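Local coordinates for nitrogen regulatory protein P-II (Thiomonas intermedia, PDB 5D4L) that binds the adenine nucleotides ADP and AMP and probably acts as a trimeric PII-like regulator that responds to bicarbonate, at residues K18-I23 with A76-E81; I23-H28 with A96-V101; G48-K53 with L71-A76; G57-H62 with G89-F94. All coordinates share one frame; numbering follows the deposited sequence.

Interaction 1: K18-I23 with A76-E81; sequences KKLEII and AAVPEE
Lys18, Lys19 and Leu20 pair antiparallel with Val78, Ala77 and Ala76, the axes of the two short strands coming within 4.7 Å at 151° between their directions. These are the two central strands of the ferredoxin-like sheet of a PII protein. Lys18 and Val78 form one hydrogen-bonded pair: Lys18 N donates to Val78 O at 2.8 Å, and Val78 N donates back to Lys18 O. The bonds repeat between Leu20 and Ala76, with Leu20 N to Ala76 O at 2.9 Å. Lys19 and Ala77 lie between them as a non-hydrogen-bonded pair, where Ala77 CA makes a CA-H...O contact with Lys18 O at 3.4 Å. Lys18, Leu20, Ala76 and Val78 share one face, and helix 83-94 packs on it through Val83 and Leu86. The contact of Leu20 CD2 with Val78 CG1 there is loose. The Lys18 side chain touches the end of the neighbouring segment with CB and CG alone. Its CG stands beside the backbone N (chi1 -63°), where it rests on Glu80 CA at 3.7 Å. The bend at chi2 then turns the ammonium away to a salt bridge with Asp105. Lys19 and Ala77 use the other face. Ala77 belongs to the ADP and AMP site and packs on Phe102 of the second subunit. Lys19 NZ also pairs with Glu21 of that subunit, while Glu21 OE2 meets Lys19 of the third subunit. Within the chain, a bend at chi3 (90°) brings Lys19 NZ to Glu21 OE1 at 2.8 Å, on the anti side of the carboxylate.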
loop_
_atom_site.group_PDB
_atom_site.type_symbol
_atom_site.label_atom_id
_atom_site.label_comp_id
_atom_site.label_asym_id
_atom_site.label_seq_id
_atom_site.Cartn_x
_atom_site.Cartn_y
_atom_site.Cartn_z
ATOM N N LYS A 18 -8.690 -10.398 0.979
ATOM C CA LYS A 18 -8.804 -9.162 0.212
ATOM C C LYS A 18 -8.269 -8.029 1.066
ATOM O O LYS A 18 -8.614 -7.940 2.239
ATOM C CB LYS A 18 -10.259 -8.887 -0.177
ATOM C CG LYS A 18 -10.876 -9.935 -1.102
ATOM C CD LYS A 18 -10.121 -9.932 -2.426
ATOM C CE LYS A 18 -10.844 -10.676 -3.532
ATOM N NZ LYS A 18 -9.997 -10.713 -4.753
ATOM N N LYS A 19 -7.414 -7.178 0.505
ATOM C CA LYS A 19 -6.963 -6.008 1.249
ATOM C C LYS A 19 -7.600 -4.754 0.681
ATOM O O LYS A 19 -7.485 -4.472 -0.502
ATOM C CB LYS A 19 -5.451 -5.852 1.233
ATOM C CG LYS A 19 -4.964 -4.835 2.274
ATOM C CD LYS A 19 -3.514 -4.417 2.085
ATOM C CE LYS A 19 -3.393 -3.223 1.196
ATOM N NZ LYS A 19 -1.961 -2.751 1.052
ATOM N N LEU A 20 -8.256 -4.019 1.561
ATOM C CA LEU A 20 -8.984 -2.813 1.232
ATOM C C LEU A 20 -8.162 -1.622 1.675
ATOM O O LEU A 20 -7.747 -1.564 2.828
ATOM C CB LEU A 20 -10.341 -2.811 1.939
ATOM C CG LEU A 20 -11.648 -3.324 1.332
ATOM C CD1 LEU A 20 -11.468 -4.444 0.351
ATOM C CD2 LEU A 20 -12.518 -3.803 2.474
ATOM N N GLU A 21 -7.894 -0.697 0.757
ATOM C CA GLU A 21 -7.315 0.592 1.107
ATOM C C GLU A 21 -8.397 1.647 0.933
ATOM O O GLU A 21 -8.805 1.945 -0.185
ATOM C CB GLU A 21 -6.089 0.908 0.246
ATOM C CG GLU A 21 -4.925 -0.068 0.466
ATOM C CD GLU A 21 -3.732 0.209 -0.435
ATOM O OE1 GLU A 21 -2.632 -0.299 -0.135
ATOM O OE2 GLU A 21 -3.884 0.940 -1.442
ATOM N N ILE A 22 -8.876 2.174 2.056
ATOM C CA ILE A 22 -9.973 3.123 2.103
ATOM C C ILE A 22 -9.414 4.517 2.363
ATOM O O ILE A 22 -8.923 4.807 3.458
ATOM C CB ILE A 22 -10.989 2.756 3.222
ATOM C CG1 ILE A 22 -11.529 1.343 3.032
ATOM C CG2 ILE A 22 -12.110 3.772 3.298
ATOM C CD1 ILE A 22 -12.310 0.836 4.233
ATOM N N ILE A 23 -9.475 5.370 1.346
ATOM C CA ILE A 23 -8.928 6.712 1.444
ATOM C C ILE A 23 -10.071 7.717 1.513
ATOM O O ILE A 23 -10.914 7.745 0.641
ATOM C CB ILE A 23 -8.013 7.037 0.253
ATOM C CG1 ILE A 23 -6.904 5.988 0.137
ATOM C CG2 ILE A 23 -7.417 8.436 0.414
ATOM C CD1 ILE A 23 -6.278 5.927 -1.190
ATOM N N ALA A 76 -7.987 -2.580 5.752
ATOM C CA ALA A 76 -8.594 -3.767 6.331
ATOM C C ALA A 76 -8.343 -4.995 5.463
ATOM O O ALA A 76 -8.595 -4.972 4.258
ATOM C CB ALA A 76 -10.049 -3.562 6.509
ATOM N N ALA A 77 -7.829 -6.055 6.076
ATOM C CA ALA A 77 -7.687 -7.340 5.406
ATOM C C ALA A 77 -8.882 -8.212 5.796
ATOM O O ALA A 77 -9.138 -8.451 6.972
ATOM C CB ALA A 77 -6.400 -7.999 5.775
ATOM N N VAL A 78 -9.572 -8.718 4.788
ATOM C CA VAL A 78 -10.960 -9.109 4.897
ATOM C C VAL A 78 -11.223 -10.339 4.017
ATOM O O VAL A 78 -10.660 -10.445 2.921
ATOM C CB VAL A 78 -11.830 -7.864 4.500
ATOM C CG1 VAL A 78 -12.703 -8.102 3.293
ATOM C CG2 VAL A 78 -12.577 -7.321 5.685
ATOM N N PRO A 79 -12.040 -11.291 4.494
ATOM C CA PRO A 79 -12.397 -12.430 3.640
ATOM C C PRO A 79 -13.119 -11.945 2.392
ATOM O O PRO A 79 -13.740 -10.906 2.457
ATOM C CB PRO A 79 -13.331 -13.268 4.525
ATOM C CG PRO A 79 -13.080 -12.789 5.920
ATOM C CD PRO A 79 -12.722 -11.347 5.801
ATOM N N GLU A 80 -13.045 -12.678 1.293
ATOM C CA GLU A 80 -13.606 -12.219 0.027
ATOM C C GLU A 80 -15.089 -11.871 0.153
ATOM O O GLU A 80 -15.545 -10.874 -0.393
ATOM C CB GLU A 80 -13.383 -13.292 -1.046
ATOM C CG GLU A 80 -14.147 -13.093 -2.357
ATOM C CD GLU A 80 -15.479 -13.834 -2.376
ATOM O OE1 GLU A 80 -15.627 -14.822 -1.624
ATOM O OE2 GLU A 80 -16.373 -13.447 -3.160
ATOM N N GLU A 81 -15.822 -12.688 0.906
ATOM C CA GLU A 81 -17.257 -12.528 1.108
ATOM C C GLU A 81 -17.648 -11.196 1.749
ATOM O O GLU A 81 -18.777 -10.742 1.605
ATOM C CB GLU A 81 -17.770 -13.681 1.973
ATOM C CG GLU A 81 -17.002 -13.821 3.292
ATOM C CD GLU A 81 -16.766 -15.265 3.717
ATOM O OE1 GLU A 81 -16.809 -16.155 2.841
ATOM O OE2 GLU A 81 -16.518 -15.506 4.926
#

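Interaction 2: I23-H28 with A96-V101; sequences ILEGAH and AHSGVV
His28 and His97 meet obliquely, with His28 CE1 3.6 Å from His97 CD2 and the ring planes at 57°. His28 CG stands beside the backbone N (chi1 -55°), which swings the ring toward His97. Closer to the sheet, Ile23 and Val100 form a hydrogen-bonded antiparallel pair, with Ile23 N to Val100 O at 2.9 Å. Their side chains run side by side and touch CD1 to CG1. Gly99 CA lies 3.1 Å from Ile23 O. A side chain at Gly99 would strike that oxygen, and the backbone angles there also call for glycine. Between these two regions, water joins the segments. One water accepts from Glu25 N and donates to Ser98 O, at 2.8 Å. A second accepts from Ser98 N at 3.0 Å, and both donate to Glu25 OE2. The same OE2 lies in the plane of the His28 ring, at its edge. Farther out, Phe93 of helix 83-94 stacks on His97 and meets His28 edge-to-face, and its carbonyl is hydrogen-bonded to His97 ND1. His28 is the N-cap residue of helix 29-39. With an alanine at His28, His97 would probably lose its ring neighbour and Phe93 its edge-to-face partner, leaving a gap at the start of the helix. The water-borne link implies that the Glu25 carboxylate is joined to the backbone of Ser98, which with Gly99 binds ADP and AMP, without touching it.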
loop_
_atom_site.group_PDB
_atom_site.type_symbol
_atom_site.label_atom_id
_atom_site.label_comp_id
_atom_site.label_asym_id
_atom_site.label_seq_id
_atom_site.Cartn_x
_atom_site.Cartn_y
_atom_site.Cartn_z
ATOM N N ILE A 23 -9.475 5.370 1.346
ATOM C CA ILE A 23 -8.928 6.712 1.444
ATOM C C ILE A 23 -10.071 7.717 1.513
ATOM O O ILE A 23 -10.914 7.745 0.641
ATOM C CB ILE A 23 -8.013 7.037 0.253
ATOM C CG1 ILE A 23 -6.904 5.988 0.137
ATOM C CG2 ILE A 23 -7.417 8.436 0.414
ATOM C CD1 ILE A 23 -6.278 5.927 -1.190
ATOM N N LEU A 24 -10.087 8.524 2.562
ATOM C CA LEU A 24 -11.127 9.524 2.793
ATOM C C LEU A 24 -10.594 10.578 3.750
ATOM O O LEU A 24 -9.506 10.414 4.290
ATOM C CB LEU A 24 -12.414 8.885 3.350
ATOM C CG LEU A 24 -12.353 7.740 4.379
ATOM C CD1 LEU A 24 -11.758 8.148 5.675
ATOM C CD2 LEU A 24 -13.758 7.165 4.652
ATOM N N GLU A 25 -11.358 11.650 3.954
ATOM C CA GLU A 25 -10.980 12.705 4.887
ATOM C C GLU A 25 -10.924 12.185 6.329
ATOM O O GLU A 25 -11.719 11.333 6.733
ATOM C CB GLU A 25 -11.959 13.879 4.795
ATOM C CG GLU A 25 -11.979 14.624 3.462
ATOM C CD GLU A 25 -13.191 15.562 3.341
ATOM O OE1 GLU A 25 -13.024 16.796 3.503
ATOM O OE2 GLU A 25 -14.314 15.060 3.095
ATOM N N GLY A 26 -9.975 12.694 7.100
ATOM C CA GLY A 26 -9.839 12.308 8.486
ATOM C C GLY A 26 -11.071 12.526 9.346
ATOM O O GLY A 26 -11.333 11.760 10.268
ATOM N N ALA A 27 -11.835 13.563 9.036
ATOM C CA ALA A 27 -13.049 13.906 9.779
ATOM C C ALA A 27 -14.037 12.744 9.877
ATOM O O ALA A 27 -14.837 12.667 10.814
ATOM C CB ALA A 27 -13.731 15.106 9.119
ATOM N N HIS A 28 -13.988 11.856 8.888
ATOM C CA HIS A 28 -14.932 10.757 8.797
ATOM C C HIS A 28 -14.331 9.417 9.241
ATOM O O HIS A 28 -14.854 8.352 8.908
ATOM C CB HIS A 28 -15.462 10.677 7.368
ATOM C CG HIS A 28 -16.063 11.966 6.892
ATOM N ND1 HIS A 28 -15.480 12.751 5.919
ATOM C CD2 HIS A 28 -17.177 12.626 7.287
ATOM C CE1 HIS A 28 -16.219 13.828 5.721
ATOM N NE2 HIS A 28 -17.252 13.779 6.544
ATOM N N ALA A 96 -21.786 11.632 -1.313
ATOM C CA ALA A 96 -21.720 13.000 -0.806
ATOM C C ALA A 96 -20.325 13.380 -0.287
ATOM O O ALA A 96 -20.109 14.504 0.180
ATOM C CB ALA A 96 -22.762 13.196 0.291
ATOM N N HIS A 97 -19.366 12.465 -0.369
ATOM C CA HIS A 97 -18.018 12.793 0.099
ATOM C C HIS A 97 -16.956 12.218 -0.812
ATOM O O HIS A 97 -17.140 11.161 -1.403
ATOM C CB HIS A 97 -17.793 12.272 1.526
ATOM C CG HIS A 97 -18.801 12.751 2.523
ATOM N ND1 HIS A 97 -19.935 12.032 2.834
ATOM C CD2 HIS A 97 -18.843 13.869 3.284
ATOM C CE1 HIS A 97 -20.638 12.691 3.739
ATOM N NE2 HIS A 97 -20.002 13.814 4.022
ATOM N N SER A 98 -15.829 12.900 -0.901
ATOM C CA SER A 98 -14.705 12.385 -1.672
ATOM C C SER A 98 -14.156 11.091 -1.069
ATOM O O SER A 98 -14.369 10.803 0.113
ATOM C CB SER A 98 -13.595 13.418 -1.736
ATOM O OG SER A 98 -13.033 13.576 -0.446
ATOM N N GLY A 99 -13.451 10.308 -1.879
ATOM C CA GLY A 99 -12.822 9.100 -1.375
ATOM C C GLY A 99 -12.975 7.887 -2.270
ATOM O O GLY A 99 -13.801 7.882 -3.178
ATOM N N VAL A 100 -12.181 6.851 -1.993
ATOM C CA VAL A 100 -12.151 5.653 -2.818
ATOM C C VAL A 100 -11.785 4.409 -1.981
ATOM O O VAL A 100 -11.211 4.527 -0.884
ATOM C CB VAL A 100 -11.149 5.837 -3.993
ATOM C CG1 VAL A 100 -9.708 5.878 -3.474
ATOM C CG2 VAL A 100 -11.342 4.769 -5.081
ATOM N N VAL A 101 -12.137 3.230 -2.492
ATOM C CA VAL A 101 -11.708 1.953 -1.920
ATOM C C VAL A 101 -11.002 1.129 -2.985
ATOM O O VAL A 101 -11.602 0.763 -4.002
ATOM C CB VAL A 101 -12.880 1.128 -1.346
ATOM C CG1 VAL A 101 -12.381 -0.192 -0.768
ATOM C CG2 VAL A 101 -13.619 1.916 -0.290
HETATM O O HOH W 1 -13.806 11.964 2.599
HETATM O O HOH W 2 -15.774 15.571 0.416
#

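Interaction 3: G48-K53 with L71-A76; sequences GNLSGK and LIMIIA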
loop_
_atom_site.group_PDB
_atom_site.type_symbol
_atom_site.label_atom_id
_atom_site.label_comp_id
_atom_site.label_asym_id
_atom_site.label_seq_id
_atom_site.Cartn_x
_atom_site.Cartn_y
_atom_site.Cartn_z
ATOM N N GLY A 48 -1.912 7.942 8.511
ATOM C CA GLY A 48 -2.294 9.340 8.543
ATOM C C GLY A 48 -1.485 10.218 7.590
ATOM O O GLY A 48 -0.582 9.743 6.907
ATOM N N ASN A 49 -1.820 11.502 7.545
ATOM C CA ASN A 49 -1.097 12.483 6.727
ATOM C C ASN A 49 -0.974 12.153 5.244
ATOM O O ASN A 49 0.101 12.262 4.664
ATOM C CB ASN A 49 0.305 12.725 7.296
ATOM C CG ASN A 49 0.402 14.049 8.054
ATOM O OD1 ASN A 49 0.219 15.131 7.476
ATOM N ND2 ASN A 49 0.684 13.969 9.353
ATOM N N LEU A 50 -2.075 11.731 4.645
ATOM C CA LEU A 50 -2.184 11.696 3.204
ATOM C C LEU A 50 -2.764 13.019 2.725
ATOM O O LEU A 50 -3.483 13.700 3.455
ATOM C CB LEU A 50 -3.069 10.544 2.727
ATOM C CG LEU A 50 -2.440 9.163 2.538
ATOM C CD1 LEU A 50 -2.113 8.475 3.881
ATOM C CD2 LEU A 50 -3.358 8.302 1.683
ATOM N N SER A 51 -2.427 13.374 1.494
ATOM C CA SER A 51 -3.062 14.468 0.794
ATOM C C SER A 51 -3.366 13.952 -0.594
ATOM O O SER A 51 -3.003 12.826 -0.935
ATOM C CB SER A 51 -2.172 15.697 0.735
ATOM O OG SER A 51 -0.936 15.369 0.133
ATOM N N GLY A 52 -4.032 14.751 -1.408
ATOM C CA GLY A 52 -4.465 14.222 -2.678
ATOM C C GLY A 52 -4.987 15.274 -3.596
ATOM O O GLY A 52 -5.065 16.443 -3.241
ATOM N N LYS A 53 -5.371 14.834 -4.780
ATOM C CA LYS A 53 -5.888 15.726 -5.780
ATOM C C LYS A 53 -6.646 14.935 -6.819
ATOM O O LYS A 53 -6.151 13.924 -7.296
ATOM C CB LYS A 53 -4.747 16.500 -6.435
ATOM C CG LYS A 53 -5.180 17.785 -7.130
ATOM C CD LYS A 53 -4.188 18.191 -8.201
ATOM C CE LYS A 53 -4.485 19.592 -8.700
ATOM N NZ LYS A 53 -4.164 20.578 -7.622
ATOM N N LEU A 71 -6.143 13.723 4.398
ATOM C CA LEU A 71 -6.672 12.387 4.171
ATOM C C LEU A 71 -5.998 11.337 5.054
ATOM O O LEU A 71 -4.876 11.522 5.544
ATOM C CB LEU A 71 -6.534 12.016 2.700
ATOM C CG LEU A 71 -7.108 13.013 1.677
ATOM C CD1 LEU A 71 -6.589 12.681 0.313
ATOM C CD2 LEU A 71 -8.655 13.055 1.667
ATOM N N ILE A 72 -6.712 10.241 5.275
ATOM C CA ILE A 72 -6.136 9.053 5.877
ATOM C C ILE A 72 -6.368 7.867 4.957
ATOM O O ILE A 72 -7.191 7.917 4.051
ATOM C CB ILE A 72 -6.750 8.727 7.249
ATOM C CG1 ILE A 72 -8.258 8.510 7.103
ATOM C CG2 ILE A 72 -6.423 9.823 8.265
ATOM C CD1 ILE A 72 -8.940 8.031 8.391
ATOM N N MET A 73 -5.642 6.792 5.205
ATOM C CA MET A 73 -5.916 5.544 4.550
ATOM C C MET A 73 -6.240 4.527 5.612
ATOM O O MET A 73 -5.439 4.292 6.515
ATOM C CB MET A 73 -4.723 5.078 3.705
ATOM C CG MET A 73 -4.892 3.670 3.139
ATOM S SD MET A 73 -3.469 3.133 2.170
ATOM C CE MET A 73 -3.634 4.214 0.758
ATOM N N ILE A 74 -7.419 3.928 5.512
ATOM C CA ILE A 74 -7.771 2.821 6.379
ATOM C C ILE A 74 -7.503 1.506 5.637
ATOM O O ILE A 74 -7.921 1.326 4.495
ATOM C CB ILE A 74 -9.231 2.932 6.826
ATOM C CG1 ILE A 74 -9.457 4.315 7.446
ATOM C CG2 ILE A 74 -9.598 1.803 7.782
ATOM C CD1 ILE A 74 -10.833 4.522 8.011
ATOM N N ILE A 75 -6.754 0.613 6.269
ATOM C CA ILE A 75 -6.440 -0.681 5.676
ATOM C C ILE A 75 -7.149 -1.819 6.443
ATOM O O ILE A 75 -6.943 -1.996 7.638
ATOM C CB ILE A 75 -4.889 -0.917 5.653
ATOM C CG1 ILE A 75 -4.178 0.213 4.910
ATOM C CG2 ILE A 75 -4.537 -2.244 5.017
ATOM C CD1 ILE A 75 -2.638 0.096 4.982
ATOM N N ALA A 76 -7.987 -2.580 5.752
ATOM C CA ALA A 76 -8.594 -3.767 6.331
ATOM C C ALA A 76 -8.343 -4.995 5.463
ATOM O O ALA A 76 -8.595 -4.972 4.258
ATOM C CB ALA A 76 -10.049 -3.562 6.509
#
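Leu50 and Leu71 form the one bridge between these strands of the ferredoxin-like sheet. Leu50 N bonds to Leu71 O at 2.9 Å, and Leu71 N to Leu50 O at 2.8 Å. Each donor stands about 40° out of the acceptor's carbonyl plane, as the strand directions differ by 113° and the segments soon part. Leu50 can be traced outward. Its CB lies 3.5 Å from Leu71 O and against Leu71 CB at 3.8 Å. CG stands beside the backbone N (chi1 -85°), which carries both methyls over to Met73. CD1 reaches the backbone there, 4.1 Å from Met73 N. CD2 meets Met73 CB at 4.0 Å, the two chains crossing at a slant. Leu71, on the same face, reaches along the partner strand toward Ser51 and Gly52, its CD1 3.6 Å from Ser51 C. A side chain at Gly52, an ADP-binding residue, would press on that methyl. Strand 71-78 lies between strands 12-25 and 43-54, and helix 29-39 packs on its Ile72 and Ile74. Residues Leu50 to Lys53 also pair antiparallel with a strand of the third subunit, so the sheet runs on across the trimer interface.

Interaction 4: G57-H62 with G89-F94; sequences GMYEGH and GFQPFF
Phe94 O, at the end of helix 83-94, is met by the imidazole edge of His62, whose CE1 lies 3.0 Å from it with the oxygen near the ring plane. ND1 is close too, but its angle is too poor for a bond. The segment 57-62 belongs to the connection between the second and third strands, the T-loop of PII proteins. A type II turn from Tyr59 to His62, with Gly61 at its third position, brings the two rings back toward the helix. His62 CG lies anti to the backbone N (chi1 178°), and the ring so reaches the carbonyl at the helix end. Its NE2 is hydrogen-bonded to Gly99 O. Met58 bends at chi2 and chi3 to place CE over one face of His62, 3.5 Å above the ring plane and offset toward the rim. The same CE lies 4.0 Å from Phe94 CD2, so one methyl touches both aromatic residues. Tyr59 lays a face of its ring on His62 CB. Its OH accepts a weak bond from Gln91 NE2 at 3.4 Å. Pro111 of the third subunit touches both Tyr59 and Gln91. Replacing Tyr59 by a leucine removes the hydroxyl and the ring, which would probably leave the Gln91 amide without this acceptor and His62 less firmly backed. On the helix side, Phe94 CB comes to 3.6 Å from His62 CE1.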
loop_
_atom_site.group_PDB
_atom_site.type_symbol
_atom_site.label_atom_id
_atom_site.label_comp_id
_atom_site.label_asym_id
_atom_site.label_seq_id
_atom_site.Cartn_x
_atom_site.Cartn_y
_atom_site.Cartn_z
ATOM N N GLY A 57 -9.874 7.054 -9.541
ATOM C CA GLY A 57 -10.313 5.802 -10.135
ATOM C C GLY A 57 -11.811 5.552 -10.164
ATOM O O GLY A 57 -12.266 4.510 -10.647
ATOM N N MET A 58 -12.586 6.502 -9.659
ATOM C CA MET A 58 -14.033 6.320 -9.544
ATOM C C MET A 58 -14.788 6.745 -10.805
ATOM O O MET A 58 -14.189 7.226 -11.766
ATOM C CB MET A 58 -14.559 7.093 -8.332
ATOM C CG MET A 58 -14.131 6.492 -6.993
ATOM S SD MET A 58 -15.205 5.150 -6.424
ATOM C CE MET A 58 -16.067 5.980 -5.076
ATOM N N TYR A 59 -16.103 6.548 -10.793
ATOM C CA TYR A 59 -16.976 6.990 -11.880
ATOM C C TYR A 59 -16.918 8.506 -12.100
ATOM O O TYR A 59 -16.714 9.258 -11.144
ATOM C CB TYR A 59 -18.411 6.558 -11.591
ATOM C CG TYR A 59 -18.908 6.941 -10.214
ATOM C CD1 TYR A 59 -19.561 8.154 -9.997
ATOM C CD2 TYR A 59 -18.743 6.079 -9.128
ATOM C CE1 TYR A 59 -20.028 8.498 -8.732
ATOM C CE2 TYR A 59 -19.196 6.415 -7.864
ATOM C CZ TYR A 59 -19.838 7.623 -7.669
ATOM O OH TYR A 59 -20.299 7.952 -6.416
ATOM N N GLU A 60 -17.102 8.956 -13.347
ATOM C CA GLU A 60 -17.052 10.393 -13.642
ATOM C C GLU A 60 -18.103 11.124 -12.829
ATOM O O GLU A 60 -19.240 10.674 -12.733
ATOM C CB GLU A 60 -17.264 10.700 -15.125
ATOM C CG GLU A 60 -16.938 12.160 -15.436
ATOM C CD GLU A 60 -17.410 12.654 -16.803
ATOM O OE1 GLU A 60 -17.945 11.863 -17.606
ATOM O OE2 GLU A 60 -17.239 13.858 -17.076
ATOM N N GLY A 61 -17.710 12.239 -12.226
ATOM C CA GLY A 61 -18.602 12.970 -11.352
ATOM C C GLY A 61 -18.434 12.662 -9.875
ATOM O O GLY A 61 -18.983 13.384 -9.042
ATOM N N HIS A 62 -17.699 11.601 -9.534
ATOM C CA HIS A 62 -17.441 11.325 -8.123
ATOM C C HIS A 62 -16.594 12.443 -7.544
ATOM O O HIS A 62 -15.674 12.924 -8.200
ATOM C CB HIS A 62 -16.737 9.988 -7.901
ATOM C CG HIS A 62 -16.420 9.730 -6.459
ATOM N ND1 HIS A 62 -17.394 9.713 -5.478
ATOM C CD2 HIS A 62 -15.241 9.519 -5.826
ATOM C CE1 HIS A 62 -16.825 9.495 -4.303
ATOM N NE2 HIS A 62 -15.521 9.373 -4.486
ATOM N N GLY A 89 -22.050 -0.704 1.777
ATOM C CA GLY A 89 -22.077 0.143 2.952
ATOM C C GLY A 89 -21.482 1.518 2.726
ATOM O O GLY A 89 -22.035 2.510 3.193
ATOM N N PHE A 90 -20.360 1.599 2.014
ATOM C CA PHE A 90 -19.700 2.888 1.838
ATOM C C PHE A 90 -20.343 3.759 0.762
ATOM O O PHE A 90 -20.158 4.965 0.766
ATOM C CB PHE A 90 -18.221 2.696 1.501
ATOM C CG PHE A 90 -17.351 2.486 2.703
ATOM C CD1 PHE A 90 -16.916 3.570 3.455
ATOM C CD2 PHE A 90 -16.967 1.208 3.082
ATOM C CE1 PHE A 90 -16.106 3.381 4.572
ATOM C CE2 PHE A 90 -16.163 1.009 4.197
ATOM C CZ PHE A 90 -15.737 2.097 4.948
ATOM N N GLN A 91 -21.099 3.160 -0.150
ATOM C CA GLN A 91 -21.592 3.905 -1.316
ATOM C C GLN A 91 -22.481 5.133 -1.006
ATOM O O GLN A 91 -22.313 6.179 -1.638
ATOM C CB GLN A 91 -22.352 2.977 -2.277
ATOM C CG GLN A 91 -22.726 3.699 -3.564
ATOM C CD GLN A 91 -21.507 4.218 -4.347
ATOM O OE1 GLN A 91 -20.359 3.820 -4.102
ATOM N NE2 GLN A 91 -21.755 5.161 -5.250
ATOM N N PRO A 92 -23.418 5.021 -0.047
ATOM C CA PRO A 92 -24.145 6.251 0.292
ATOM C C PRO A 92 -23.203 7.353 0.730
ATOM O O PRO A 92 -23.419 8.531 0.404
ATOM C CB PRO A 92 -25.052 5.816 1.449
ATOM C CG PRO A 92 -25.297 4.375 1.198
ATOM C CD PRO A 92 -23.989 3.845 0.640
ATOM N N PHE A 93 -22.154 6.963 1.453
ATOM C CA PHE A 93 -21.171 7.917 1.945
ATOM C C PHE A 93 -20.417 8.588 0.794
ATOM O O PHE A 93 -20.167 9.803 0.832
ATOM C CB PHE A 93 -20.172 7.243 2.899
ATOM C CG PHE A 93 -19.049 8.139 3.307
ATOM C CD1 PHE A 93 -19.228 9.069 4.316
ATOM C CD2 PHE A 93 -17.824 8.090 2.647
ATOM C CE1 PHE A 93 -18.202 9.925 4.675
ATOM C CE2 PHE A 93 -16.791 8.946 2.999
ATOM C CZ PHE A 93 -16.980 9.860 4.012
ATOM N N PHE A 94 -20.043 7.804 -0.214
ATOM C CA PHE A 94 -19.241 8.335 -1.317
ATOM C C PHE A 94 -20.062 9.205 -2.254
ATOM O O PHE A 94 -19.514 10.010 -3.004
ATOM C CB PHE A 94 -18.571 7.199 -2.093
ATOM C CG PHE A 94 -17.422 6.582 -1.349
ATOM C CD1 PHE A 94 -16.557 7.384 -0.612
ATOM C CD2 PHE A 94 -17.226 5.209 -1.342
ATOM C CE1 PHE A 94 -15.519 6.835 0.105
ATOM C CE2 PHE A 94 -16.172 4.655 -0.628
ATOM C CZ PHE A 94 -15.321 5.468 0.093
#

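How the interactions relate
Interactions 1, 2 and 3 lie in one antiparallel sheet. Interactions 1 and 2 share Ile23 on strand 12-25, and interactions 1 and 3 share Ala76 on strand 71-78. Interaction 1 is regular central pairing, with salt bridges reaching the neighbouring subunits. Interaction 3 briefly pairs a strand outermost within the chain and is chiefly aliphatic. Both are partly buried. Interactions 2 and 4 are buried contacts near the sheet end, where histidines and aromatic rings do more of the packing; interaction 2 adds water. These two adjoin at Gly99, whose C lies 3.6 Å from Phe94 CE1. Interaction 4 alone joins loop to helix; its Phe90 packs on Ile22 of interaction 1.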